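PDB 5ZE8: cytochrome c552 from Thermochromatium tepidum, which probably carries electrons at low potential in a thermophilic purple sulfur photosynthetic bacterium, using five bound heme c groups. Local coordinates for residues A[362-366]-A[367-371]. Residues are numbered along the deposited sequence; the frame is centred on the assembly and turned at random.
Sequences NPAPP and PTATK
A single carbonyl oxygen, Pro365 O, accepts two successive backbone N-H groups, from Thr368 and Ala369, just past a run of three prolines. The motif is a beta turn over residues 365-368, overlapped by an alpha turn that a weak bond closes at Ala369. It lies in the connection between the antiparallel strands 351-357 and 371-375. Pro366 and Pro367 fill the two middle positions of the beta turn. Both have the helical backbone of a type I turn. Neither has an N-H to give, so Thr368 is the first donor beyond them. Thr368 N lies 3.1 Å from Pro365 O, above the carbonyl plane and well off a lone pair. Ala369 N lies 3.0 Å from Pro365 O. Both bonds are bent, and the one from Ala369 is weak.

The rings of Pro366 and Pro367 run alongside each other. Pro366 CB is 3.6 Å from Pro367 CD. Pro365 CB touches the same CD atom from the preceding ring. Where the chain doubles back, the methyl groups of Ala364 and Ala369 meet, CB to CB at 3.7 Å. Leu356 of strand 351-357 touches both Pro366 and Ala369. Asn234 ND2 bonds to Pro366 O within the turn and to Ala369 O just beyond it. A classic beta bulge then puts Thr370 and Lys371 opposite Ala357.

Thr368 OG1 sits between its own backbone N and carbonyl carbon (chi1 54°). This turns it back to the Pro365 ring, 3.8 Å from Pro365 CD.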
loop_
_atom_site.group_PDB
_atom_site.type_symbol
_atom_site.label_atom_id
_atom_site.label_comp_id
_atom_site.label_asym_id
_atom_site.label_seq_id
_atom_site.Cartn_x
_atom_site.Cartn_y
_atom_site.Cartn_z
ATOM N N ASN A 362 18.033 -14.090 -14.643
ATOM C CA ASN A 362 17.738 -14.985 -13.570
ATOM C C ASN A 362 17.434 -14.151 -12.363
ATOM O O ASN A 362 17.932 -13.028 -12.322
ATOM C CB ASN A 362 18.927 -15.893 -13.314
ATOM C CG ASN A 362 19.136 -16.869 -14.457
ATOM O OD1 ASN A 362 18.167 -17.504 -14.947
ATOM N ND2 ASN A 362 20.395 -16.995 -14.899
ATOM N N PRO A 363 16.687 -14.715 -11.380
ATOM C CA PRO A 363 16.288 -13.983 -10.197
ATOM C C PRO A 363 17.465 -13.456 -9.402
ATOM O O PRO A 363 18.540 -14.089 -9.284
ATOM C CB PRO A 363 15.514 -15.015 -9.357
ATOM C CG PRO A 363 15.075 -16.028 -10.344
ATOM C CD PRO A 363 16.271 -16.128 -11.241
ATOM N N ALA A 364 17.238 -12.260 -8.876
ATOM C CA ALA A 364 18.229 -11.487 -8.216
ATOM C C ALA A 364 17.558 -10.823 -7.022
ATOM O O ALA A 364 16.411 -10.424 -7.130
ATOM C CB ALA A 364 18.730 -10.422 -9.185
ATOM N N PRO A 365 18.296 -10.654 -5.911
ATOM C CA PRO A 365 17.777 -9.820 -4.844
ATOM C C PRO A 365 17.459 -8.381 -5.315
ATOM O O PRO A 365 18.140 -7.791 -6.171
ATOM C CB PRO A 365 18.903 -9.829 -3.797
ATOM C CG PRO A 365 19.750 -10.986 -4.134
ATOM C CD PRO A 365 19.628 -11.195 -5.595
ATOM N N PRO A 366 16.390 -7.805 -4.775
ATOM C CA PRO A 366 16.060 -6.437 -5.211
ATOM C C PRO A 366 17.220 -5.396 -5.159
ATOM O O PRO A 366 17.341 -4.594 -6.107
ATOM C CB PRO A 366 14.886 -6.066 -4.327
ATOM C CG PRO A 366 14.256 -7.367 -3.940
ATOM C CD PRO A 366 15.327 -8.408 -3.926
ATOM N N PRO A 367 18.132 -5.463 -4.148
ATOM C CA PRO A 367 19.219 -4.457 -4.174
ATOM C C PRO A 367 20.248 -4.563 -5.266
ATOM O O PRO A 367 20.844 -3.562 -5.599
ATOM C CB PRO A 367 19.911 -4.660 -2.841
ATOM C CG PRO A 367 18.838 -5.170 -1.971
ATOM C CD PRO A 367 18.171 -6.184 -2.871
ATOM N N THR A 368 20.498 -5.747 -5.783
ATOM C CA THR A 368 21.511 -5.912 -6.834
ATOM C C THR A 368 20.937 -6.189 -8.239
ATOM O O THR A 368 21.643 -6.180 -9.249
ATOM C CB THR A 368 22.549 -6.973 -6.411
ATOM O OG1 THR A 368 21.875 -8.177 -6.065
ATOM C CG2 THR A 368 23.355 -6.432 -5.179
ATOM N N ALA A 369 19.640 -6.340 -8.343
ATOM C CA ALA A 369 19.042 -6.599 -9.621
ATOM C C ALA A 369 19.294 -5.474 -10.645
ATOM O O ALA A 369 19.317 -4.276 -10.337
ATOM C CB ALA A 369 17.551 -6.881 -9.456
ATOM N N THR A 370 19.564 -5.848 -11.887
ATOM C CA THR A 370 19.840 -4.887 -12.936
ATOM C C THR A 370 18.731 -4.846 -13.957
ATOM O O THR A 370 18.769 -4.001 -14.785
ATOM C CB THR A 370 21.119 -5.282 -13.708
ATOM O OG1 THR A 370 20.969 -6.635 -14.160
ATOM C CG2 THR A 370 22.318 -5.147 -12.863
ATOM N N LYS A 371 17.733 -5.746 -13.930
ATOM C CA LYS A 371 16.661 -5.863 -14.940
ATOM C C LYS A 371 15.324 -6.311 -14.214
ATOM O O LYS A 371 15.393 -7.046 -13.212
ATOM C CB LYS A 371 17.069 -6.950 -16.012
ATOM C CG LYS A 371 18.309 -6.551 -16.870
ATOM C CD LYS A 371 18.707 -7.559 -17.968
ATOM C CE LYS A 371 19.955 -7.186 -18.796
ATOM N NZ LYS A 371 20.542 -8.355 -19.537
#